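Local coordinates for beta-N-acetylhexosaminidase (Bacteroides fragilis, PDB 4PYS), which probably removes terminal beta-linked N-acetylhexosamine residues from glycans, as a hydrolase of glycosyl hydrolase family 20, at residues K179-L184 against K271-E276; L168-G173 against E223-G228; G173-I178 against G199-E204. All coordinates share one frame; numbering follows the deposited sequence.

Contact 1. Residues K179-L184 against K271-E276; sequences KRYPFL and KNVLDE
Lys179 and Arg180 turn their backbone N-H groups to the carboxylate of Glu276 across a gap that is wide between backbones, 8.0 Å from Lys179 CA to Glu276 CA. Glu276 reaches over with its chain extended beyond CG and takes one N-H on each oxygen: OE1 accepts from Lys179 N at 2.8 Å, OE2 from Arg180 N at 3.0 Å. Both bonds use syn lone pairs, so the pair of amides fixes the rotation of the carboxylate; Gln203 NE2 is a further donor to OE1. Asn272 lays its amide nearly parallel to the Arg180 guanidinium, planes 14° apart, with ND2 3.0 Å above the centre of that group in a stack. The same ND2 gives an almost straight hydrogen bond (174°) to Tyr181 OH, 2.9 Å away and in the amide plane, while Asn272 OD1 accepts from a water. Deeper in, Val273 CG2 meets Tyr181 CD2 at 4.1 Å and also lies against Leu184 CD1. Helix 264-280 thus packs against the loop leading into helix 183-186: Phe269 of the former stacks on Tyr181, while Leu184 packs on helix 231-236 and both Leu184 and Val273 touch Trp174 of strand 173-174.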
loop_
_atom_site.group_PDB
_atom_site.type_symbol
_atom_site.label_atom_id
_atom_site.label_comp_id
_atom_site.label_asym_id
_atom_site.label_seq_id
_atom_site.Cartn_x
_atom_site.Cartn_y
_atom_site.Cartn_z
ATOM N N LYS A 179 -11.999 -20.592 3.662
ATOM C CA LYS A 179 -13.141 -21.485 3.850
ATOM C C LYS A 179 -12.711 -22.917 4.149
ATOM O O LYS A 179 -13.362 -23.624 4.925
ATOM C CB LYS A 179 -14.040 -21.477 2.609
ATOM C CG LYS A 179 -14.678 -20.130 2.280
ATOM C CD LYS A 179 -15.694 -19.742 3.328
ATOM C CE LYS A 179 -16.635 -18.663 2.812
ATOM N NZ LYS A 179 -17.662 -18.323 3.836
ATOM N N ARG A 180 -11.612 -23.333 3.532
ATOM C CA ARG A 180 -11.133 -24.705 3.678
ATOM C C ARG A 180 -10.623 -24.971 5.090
ATOM O O ARG A 180 -10.650 -26.103 5.562
ATOM C CB ARG A 180 -10.023 -24.995 2.666
ATOM C CG ARG A 180 -9.698 -26.473 2.555
ATOM C CD ARG A 180 -8.316 -26.701 1.995
ATOM N NE ARG A 180 -7.973 -28.121 2.043
ATOM C CZ ARG A 180 -7.840 -28.883 0.965
ATOM N NH1 ARG A 180 -8.005 -28.346 -0.241
ATOM N NH2 ARG A 180 -7.519 -30.168 1.090
ATOM N N TYR A 181 -10.154 -23.916 5.751
ATOM C CA TYR A 181 -9.624 -24.037 7.100
ATOM C C TYR A 181 -10.247 -22.973 7.999
ATOM O O TYR A 181 -9.624 -21.939 8.279
ATOM C CB TYR A 181 -8.097 -23.922 7.095
ATOM C CG TYR A 181 -7.387 -24.933 6.214
ATOM C CD1 TYR A 181 -7.436 -26.292 6.500
ATOM C CD2 TYR A 181 -6.650 -24.520 5.108
ATOM C CE1 TYR A 181 -6.776 -27.217 5.703
ATOM C CE2 TYR A 181 -5.987 -25.433 4.306
ATOM C CZ TYR A 181 -6.059 -26.781 4.604
ATOM O OH TYR A 181 -5.401 -27.689 3.807
ATOM N N PRO A 182 -11.491 -23.221 8.441
ATOM C CA PRO A 182 -12.295 -22.263 9.209
ATOM C C PRO A 182 -11.632 -21.808 10.503
ATOM O O PRO A 182 -11.858 -20.670 10.910
ATOM C CB PRO A 182 -13.573 -23.048 9.520
ATOM C CG PRO A 182 -13.664 -24.069 8.442
ATOM C CD PRO A 182 -12.241 -24.460 8.160
ATOM N N PHE A 183 -10.824 -22.657 11.125
ATOM C CA PHE A 183 -10.217 -22.317 12.408
ATOM C C PHE A 183 -9.198 -21.180 12.306
ATOM O O PHE A 183 -8.885 -20.545 13.312
ATOM C CB PHE A 183 -9.559 -23.536 13.049
ATOM C CG PHE A 183 -10.543 -24.583 13.528
ATOM C CD1 PHE A 183 -11.887 -24.271 13.697
ATOM C CD2 PHE A 183 -10.120 -25.869 13.802
ATOM C CE1 PHE A 183 -12.798 -25.228 14.136
ATOM C CE2 PHE A 183 -11.025 -26.842 14.246
ATOM C CZ PHE A 183 -12.363 -26.515 14.410
ATOM N N LEU A 184 -8.667 -20.937 11.110
ATOM C CA LEU A 184 -7.669 -19.877 10.953
ATOM C C LEU A 184 -8.238 -18.547 11.440
ATOM O O LEU A 184 -7.542 -17.786 12.097
ATOM C CB LEU A 184 -7.159 -19.770 9.510
ATOM C CG LEU A 184 -6.189 -20.854 9.029
ATOM C CD1 LEU A 184 -5.903 -20.683 7.549
ATOM C CD2 LEU A 184 -4.902 -20.838 9.836
ATOM N N LYS A 271 -0.302 -24.086 0.357
ATOM C CA LYS A 271 -0.728 -24.000 -1.036
ATOM C C LYS A 271 -2.252 -23.875 -1.139
ATOM O O LYS A 271 -2.761 -23.058 -1.909
ATOM C CB LYS A 271 -0.227 -25.205 -1.835
ATOM C CG LYS A 271 1.267 -25.143 -2.147
ATOM C CD LYS A 271 1.732 -26.387 -2.893
ATOM C CE LYS A 271 3.206 -26.290 -3.287
ATOM N NZ LYS A 271 3.756 -27.596 -3.786
ATOM N N ASN A 272 -2.973 -24.678 -0.357
ATOM C CA ASN A 272 -4.431 -24.579 -0.311
ATOM C C ASN A 272 -4.885 -23.182 0.112
ATOM O O ASN A 272 -5.856 -22.643 -0.428
ATOM C CB ASN A 272 -5.019 -25.649 0.614
ATOM C CG ASN A 272 -4.851 -27.060 0.057
ATOM O OD1 ASN A 272 -4.667 -27.245 -1.146
ATOM N ND2 ASN A 272 -4.909 -28.060 0.933
ATOM N N VAL A 273 -4.176 -22.596 1.074
ATOM C CA VAL A 273 -4.478 -21.231 1.505
ATOM C C VAL A 273 -4.256 -20.249 0.354
ATOM O O VAL A 273 -5.090 -19.387 0.090
ATOM C CB VAL A 273 -3.629 -20.802 2.721
ATOM C CG1 VAL A 273 -3.782 -19.302 2.983
ATOM C CG2 VAL A 273 -4.024 -21.591 3.953
ATOM N N LEU A 274 -3.136 -20.388 -0.343
ATOM C CA LEU A 274 -2.840 -19.482 -1.449
ATOM C C LEU A 274 -3.823 -19.655 -2.611
ATOM O O LEU A 274 -4.087 -18.702 -3.353
ATOM C CB LEU A 274 -1.397 -19.659 -1.928
ATOM C CG LEU A 274 -0.317 -19.160 -0.969
ATOM C CD1 LEU A 274 1.021 -19.256 -1.623
ATOM C CD2 LEU A 274 -0.569 -17.723 -0.573
ATOM N N ASP A 275 -4.356 -20.863 -2.768
ATOM C CA ASP A 275 -5.402 -21.105 -3.759
ATOM C C ASP A 275 -6.571 -20.149 -3.507
ATOM O O ASP A 275 -7.045 -19.484 -4.427
ATOM C CB ASP A 275 -5.885 -22.561 -3.725
ATOM C CG ASP A 275 -4.955 -23.512 -4.469
ATOM O OD1 ASP A 275 -3.985 -23.037 -5.092
ATOM O OD2 ASP A 275 -5.199 -24.739 -4.442
ATOM N N GLU A 276 -7.013 -20.057 -2.253
ATOM C CA GLU A 276 -8.138 -19.189 -1.923
ATOM C C GLU A 276 -7.761 -17.719 -1.992
ATOM O O GLU A 276 -8.532 -16.897 -2.498
ATOM C CB GLU A 276 -8.736 -19.551 -0.560
ATOM C CG GLU A 276 -9.588 -20.819 -0.642
ATOM C CD GLU A 276 -10.452 -21.059 0.583
ATOM O OE1 GLU A 276 -10.990 -20.086 1.151
ATOM O OE2 GLU A 276 -10.599 -22.234 0.969
HETATM O O HOH W 1 -6.057 -29.336 -2.841
#

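Contact 2. Residues L168-G173 against E223-G228; sequences LTEGLG and EIDMPG
Thr169 meets Asp225 because its chi1 of 71° sets OG1 between its own backbone N and carbonyl carbon, facing the other segment, while CG2 stands anti to the carbonyl carbon. From there OG1 accepts a hydrogen bond from Asp225 N at 2.9 Å, with an N-H...O angle of 166°. A water accepts from the Thr169 hydroxyl, 3.0 Å from OG1, and donates to Asp225 O; the hydroxyl therefore serves as acceptor to the amide and donor to the water. One residue back, Leu168 N makes a weak bond to Glu223 O at 3.5 Å, and a second water fills out the same step by accepting from Thr169 N and donating to Glu223 O. The parallel pairing of strands 163-170 and 219-223 thus passes at its end from direct backbone bonding to links through a hydroxyl and two waters. Beyond the hydroxyl the acidic groups gather. Glu170, bent at chi2, lies side by side with Asp225 and points the same way, OE2 to OD2 at 4.0 Å with the carboxylate planes 74° apart. Glu223 OE2 is 2.5 Å from Asp225 OD1, so that one of the two acids probably carries a proton. Several histidines and a tryptophan bond this cluster: His167 bonds to both Glu170 and Glu223, His229 to Glu170, His165 and Trp341 to Glu223. So much buried acid is consistent with a polar pocket at the strand ends, where family 20 barrels carry their active site; a glycerol about 5 Å from the Asp225 side chain probably comes from the crystallisation liquor and is weak support.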
loop_
_atom_site.group_PDB
_atom_site.type_symbol
_atom_site.label_atom_id
_atom_site.label_comp_id
_atom_site.label_asym_id
_atom_site.label_seq_id
_atom_site.Cartn_x
_atom_site.Cartn_y
_atom_site.Cartn_z
ATOM N N LEU A 168 -2.274 -9.075 6.579
ATOM C CA LEU A 168 -3.462 -9.734 7.117
ATOM C C LEU A 168 -3.194 -10.809 8.155
ATOM O O LEU A 168 -4.123 -11.265 8.820
ATOM C CB LEU A 168 -4.251 -10.387 5.971
ATOM C CG LEU A 168 -5.051 -9.418 5.112
ATOM C CD1 LEU A 168 -5.268 -10.016 3.718
ATOM C CD2 LEU A 168 -6.377 -9.138 5.783
ATOM N N THR A 169 -1.946 -11.251 8.280
ATOM C CA THR A 169 -1.655 -12.356 9.189
ATOM C C THR A 169 -0.442 -12.028 10.024
ATOM O O THR A 169 0.531 -11.462 9.529
ATOM C CB THR A 169 -1.383 -13.676 8.438
ATOM O OG1 THR A 169 -0.120 -13.585 7.763
ATOM C CG2 THR A 169 -2.496 -13.959 7.425
ATOM N N GLU A 170 -0.515 -12.390 11.297
ATOM C CA GLU A 170 0.540 -12.105 12.258
ATOM C C GLU A 170 0.413 -13.130 13.360
ATOM O O GLU A 170 -0.601 -13.840 13.434
ATOM C CB GLU A 170 0.336 -10.720 12.867
ATOM C CG GLU A 170 1.099 -9.619 12.163
ATOM C CD GLU A 170 2.592 -9.812 12.292
ATOM O OE1 GLU A 170 3.011 -10.435 13.290
ATOM O OE2 GLU A 170 3.341 -9.354 11.398
ATOM N N GLY A 171 1.418 -13.206 14.230
ATOM C CA GLY A 171 1.338 -14.094 15.381
ATOM C C GLY A 171 0.135 -13.731 16.242
ATOM O O GLY A 171 -0.511 -14.595 16.827
ATOM N N LEU A 172 -0.179 -12.438 16.278
ATOM C CA LEU A 172 -1.256 -11.917 17.113
ATOM C C LEU A 172 -2.614 -11.923 16.436
ATOM O O LEU A 172 -3.590 -11.450 17.019
ATOM C CB LEU A 172 -0.947 -10.478 17.523
ATOM C CG LEU A 172 -0.181 -10.273 18.822
ATOM C CD1 LEU A 172 0.275 -8.826 18.937
ATOM C CD2 LEU A 172 -1.047 -10.671 20.002
ATOM N N GLY A 173 -2.689 -12.414 15.201
ATOM C CA GLY A 173 -3.958 -12.411 14.499
ATOM C C GLY A 173 -3.885 -12.883 13.064
ATOM O O GLY A 173 -3.120 -12.351 12.257
ATOM N N GLU A 223 -0.892 -9.852 2.114
ATOM C CA GLU A 223 0.306 -10.514 2.640
ATOM C C GLU A 223 -0.096 -11.672 3.556
ATOM O O GLU A 223 -0.772 -11.473 4.566
ATOM C CB GLU A 223 1.201 -9.549 3.408
ATOM C CG GLU A 223 2.496 -10.204 3.921
ATOM C CD GLU A 223 3.389 -9.253 4.690
ATOM O OE1 GLU A 223 3.184 -8.018 4.609
ATOM O OE2 GLU A 223 4.316 -9.724 5.382
ATOM N N ILE A 224 0.323 -12.871 3.178
ATOM C CA ILE A 224 0.124 -14.056 3.999
ATOM C C ILE A 224 1.510 -14.463 4.470
ATOM O O ILE A 224 2.310 -14.972 3.683
ATOM C CB ILE A 224 -0.478 -15.205 3.188
ATOM C CG1 ILE A 224 -1.649 -14.706 2.334
ATOM C CG2 ILE A 224 -0.917 -16.344 4.122
ATOM C CD1 ILE A 224 -2.819 -14.168 3.155
ATOM N N ASP A 225 1.794 -14.237 5.747
ATOM C CA ASP A 225 3.130 -14.478 6.280
ATOM C C ASP A 225 3.447 -15.943 6.500
ATOM O O ASP A 225 2.686 -16.675 7.131
ATOM C CB ASP A 225 3.341 -13.699 7.573
ATOM C CG ASP A 225 3.949 -12.365 7.319
ATOM O OD1 ASP A 225 4.122 -12.075 6.124
ATOM O OD2 ASP A 225 4.252 -11.620 8.272
HETATM N N MSE A 226 4.590 -16.355 5.971
HETATM C CA MSE A 226 5.074 -17.709 6.139
HETATM C C MSE A 226 6.586 -17.638 5.929
HETATM O O MSE A 226 7.063 -16.808 5.147
HETATM C CB MSE A 226 4.400 -18.640 5.127
HETATM C CG MSE A 226 4.468 -18.145 3.691
HETATM SE SE MSE A 226 3.426 -19.265 2.477
HETATM C CE MSE A 226 1.640 -18.675 3.011
ATOM N N PRO A 227 7.350 -18.482 6.643
ATOM C CA PRO A 227 6.866 -19.499 7.587
ATOM C C PRO A 227 6.673 -18.939 8.992
ATOM O O PRO A 227 6.083 -19.613 9.839
ATOM C CB PRO A 227 8.003 -20.520 7.591
ATOM C CG PRO A 227 9.230 -19.686 7.382
ATOM C CD PRO A 227 8.815 -18.532 6.489
ATOM N N GLY A 228 7.159 -17.723 9.232
ATOM C CA GLY A 228 7.059 -17.103 10.544
ATOM C C GLY A 228 5.737 -16.381 10.719
ATOM O O GLY A 228 4.879 -16.445 9.837
HETATM O O HOH W 2 0.624 -10.503 6.888
HETATM O O HOH W 3 1.076 -15.903 9.171
#

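Contact 3. Residues G173-I178 against G199-E204; sequences GWRIEI and GFYSQE
Glu177 and Gln203 run across each other at about a right angle, carboxylate and amide planes 80° apart, and each side chain serves the other's backbone. Glu177 is extended, CG anti to its backbone N (chi1 -178°), which carries OE1 to Gln203 N at 2.9 Å; the N-H comes in on the anti side, 22° out of the carboxylate plane. In return Gln203 NE2 donates almost straight to Glu177 O at 2.9 Å, from above the carbonyl plane, its second hydrogen-bond partner being Glu276. The guanidinium of Arg175 works edge-on: NH1 meets a lone pair of Gly199 O at 2.9 Å, in plane with both groups, and Gln197 O is a further acceptor. The aliphatic base of Arg175 lies beside the Tyr201 ring, CB to CD2 at 3.9 Å. Between these two sites the backbones join through Tyr201 N to Arg175 O at 2.8 Å and Glu177 N to Tyr201 O at 3.2 Å. The result is a single beta bridge, Ile176 with Tyr201, running into helix 203-214. There Ser202 is the N-cap: its side chain caps a backbone N further into the helix and its N bonds Glu205 OE1, consistent with a capping box, with the Glu177 carboxylate accepting Gln203 N.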
loop_
_atom_site.group_PDB
_atom_site.type_symbol
_atom_site.label_atom_id
_atom_site.label_comp_id
_atom_site.label_asym_id
_atom_site.label_seq_id
_atom_site.Cartn_x
_atom_site.Cartn_y
_atom_site.Cartn_z
ATOM N N GLY A 173 -2.689 -12.414 15.201
ATOM C CA GLY A 173 -3.958 -12.411 14.499
ATOM C C GLY A 173 -3.885 -12.883 13.064
ATOM O O GLY A 173 -3.120 -12.351 12.257
ATOM N N TRP A 174 -4.684 -13.896 12.751
ATOM C CA TRP A 174 -4.899 -14.291 11.367
ATOM C C TRP A 174 -6.263 -13.739 10.994
ATOM O O TRP A 174 -7.268 -14.167 11.551
ATOM C CB TRP A 174 -4.920 -15.817 11.245
ATOM C CG TRP A 174 -5.105 -16.257 9.843
ATOM C CD1 TRP A 174 -6.255 -16.206 9.105
ATOM C CD2 TRP A 174 -4.100 -16.801 8.984
ATOM N NE1 TRP A 174 -6.022 -16.686 7.838
ATOM C CE2 TRP A 174 -4.707 -17.056 7.737
ATOM C CE3 TRP A 174 -2.743 -17.086 9.146
ATOM C CZ2 TRP A 174 -3.999 -17.605 6.656
ATOM C CZ3 TRP A 174 -2.041 -17.629 8.077
ATOM C CH2 TRP A 174 -2.671 -17.883 6.849
ATOM N N ARG A 175 -6.313 -12.793 10.063
ATOM C CA ARG A 175 -7.577 -12.103 9.815
ATOM C C ARG A 175 -8.193 -12.330 8.446
ATOM O O ARG A 175 -9.190 -11.683 8.111
ATOM C CB ARG A 175 -7.419 -10.597 10.090
ATOM C CG ARG A 175 -6.809 -10.347 11.454
ATOM C CD ARG A 175 -7.324 -9.098 12.145
ATOM N NE ARG A 175 -6.429 -8.789 13.254
ATOM C CZ ARG A 175 -6.633 -9.165 14.506
ATOM N NH1 ARG A 175 -7.738 -9.829 14.833
ATOM N NH2 ARG A 175 -5.742 -8.860 15.440
ATOM N N ILE A 176 -7.634 -13.250 7.656
ATOM C CA ILE A 176 -8.194 -13.501 6.331
ATOM C C ILE A 176 -8.937 -14.833 6.338
ATOM O O ILE A 176 -8.356 -15.873 6.654
ATOM C CB ILE A 176 -7.124 -13.400 5.199
ATOM C CG1 ILE A 176 -7.757 -13.684 3.839
ATOM C CG2 ILE A 176 -5.944 -14.315 5.466
ATOM C CD1 ILE A 176 -8.719 -12.606 3.403
ATOM N N GLU A 177 -10.237 -14.790 6.054
ATOM C CA GLU A 177 -11.047 -16.008 6.077
ATOM C C GLU A 177 -10.651 -16.960 4.955
ATOM O O GLU A 177 -10.580 -16.562 3.785
ATOM C CB GLU A 177 -12.545 -15.686 5.984
ATOM C CG GLU A 177 -13.416 -16.941 6.054
ATOM C CD GLU A 177 -14.905 -16.667 5.940
ATOM O OE1 GLU A 177 -15.323 -15.941 5.016
ATOM O OE2 GLU A 177 -15.663 -17.202 6.773
ATOM N N ILE A 178 -10.397 -18.214 5.329
ATOM C CA ILE A 178 -10.076 -19.286 4.394
ATOM C C ILE A 178 -11.117 -20.370 4.637
ATOM O O ILE A 178 -11.131 -20.978 5.706
ATOM C CB ILE A 178 -8.670 -19.881 4.653
ATOM C CG1 ILE A 178 -7.584 -18.793 4.608
ATOM C CG2 ILE A 178 -8.368 -20.992 3.648
ATOM C CD1 ILE A 178 -7.552 -17.974 3.316
ATOM N N GLY A 199 -11.194 -10.009 15.625
ATOM C CA GLY A 199 -12.023 -9.874 14.441
ATOM C C GLY A 199 -11.305 -10.249 13.164
ATOM O O GLY A 199 -10.075 -10.282 13.131
ATOM N N PHE A 200 -12.067 -10.515 12.106
ATOM C CA PHE A 200 -11.464 -10.890 10.828
ATOM C C PHE A 200 -12.280 -10.375 9.661
ATOM O O PHE A 200 -13.399 -9.882 9.837
ATOM C CB PHE A 200 -11.316 -12.411 10.728
ATOM C CG PHE A 200 -12.625 -13.152 10.756
ATOM C CD1 PHE A 200 -13.236 -13.451 11.962
ATOM C CD2 PHE A 200 -13.245 -13.543 9.572
ATOM C CE1 PHE A 200 -14.450 -14.142 12.002
ATOM C CE2 PHE A 200 -14.459 -14.234 9.600
ATOM C CZ PHE A 200 -15.059 -14.530 10.818
ATOM N N TYR A 201 -11.712 -10.504 8.467
ATOM C CA TYR A 201 -12.376 -10.104 7.238
ATOM C C TYR A 201 -12.894 -11.357 6.536
ATOM O O TYR A 201 -12.119 -12.244 6.166
ATOM C CB TYR A 201 -11.400 -9.318 6.373
ATOM C CG TYR A 201 -10.791 -8.199 7.191
ATOM C CD1 TYR A 201 -11.537 -7.067 7.509
ATOM C CD2 TYR A 201 -9.506 -8.311 7.715
ATOM C CE1 TYR A 201 -10.997 -6.047 8.292
ATOM C CE2 TYR A 201 -8.957 -7.299 8.509
ATOM C CZ TYR A 201 -9.712 -6.171 8.795
ATOM O OH TYR A 201 -9.192 -5.158 9.589
ATOM N N SER A 202 -14.213 -11.448 6.399
ATOM C CA SER A 202 -14.830 -12.598 5.743
ATOM C C SER A 202 -14.573 -12.482 4.250
ATOM O O SER A 202 -14.172 -11.422 3.769
ATOM C CB SER A 202 -16.333 -12.605 5.987
ATOM O OG SER A 202 -16.923 -11.486 5.356
ATOM N N GLN A 203 -14.806 -13.558 3.503
ATOM C CA GLN A 203 -14.567 -13.493 2.069
ATOM C C GLN A 203 -15.501 -12.475 1.405
ATOM O O GLN A 203 -15.112 -11.811 0.445
ATOM C CB GLN A 203 -14.653 -14.895 1.443
ATOM C CG GLN A 203 -13.626 -15.827 2.081
ATOM C CD GLN A 203 -13.226 -17.005 1.208
ATOM O OE1 GLN A 203 -13.938 -17.382 0.274
ATOM N NE2 GLN A 203 -12.073 -17.600 1.519
ATOM N N GLU A 204 -16.711 -12.335 1.952
ATOM C CA GLU A 204 -17.674 -11.339 1.471
ATOM C C GLU A 204 -17.167 -9.913 1.667
ATOM O O GLU A 204 -17.256 -9.082 0.764
ATOM C CB GLU A 204 -19.017 -11.507 2.185
ATOM C CG GLU A 204 -20.025 -12.318 1.397
ATOM C CD GLU A 204 -20.240 -11.757 0.008
ATOM O OE1 GLU A 204 -20.621 -10.572 -0.106
ATOM O OE2 GLU A 204 -20.014 -12.499 -0.970
HETATM O O HOH W 4 -17.918 -14.600 3.639
#

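How the contacts relate
The three contacts lie on the same side of the chain's centre, their centres 11 to 13 Å apart, and all belong to the family 20 catalytic domain. Contacts 2 and 3 share Gly173 and one sheet, in which strands 163-170 and 173-174 are antiparallel neighbours; contact 3 starts on the last residue of the first segment of contact 2 and ends before its second. Contact 1 crosses both along the chain, with its second segment on helix 264-280. Trp174 is a common meeting point, touching Thr169, Ile224 and Leu184, while Glu276 OE1 and Gln203 NE2 are 2.7 Å apart. Together they join the segment after strand 163-170 to the strand ends and to helices 203-214 and 264-280.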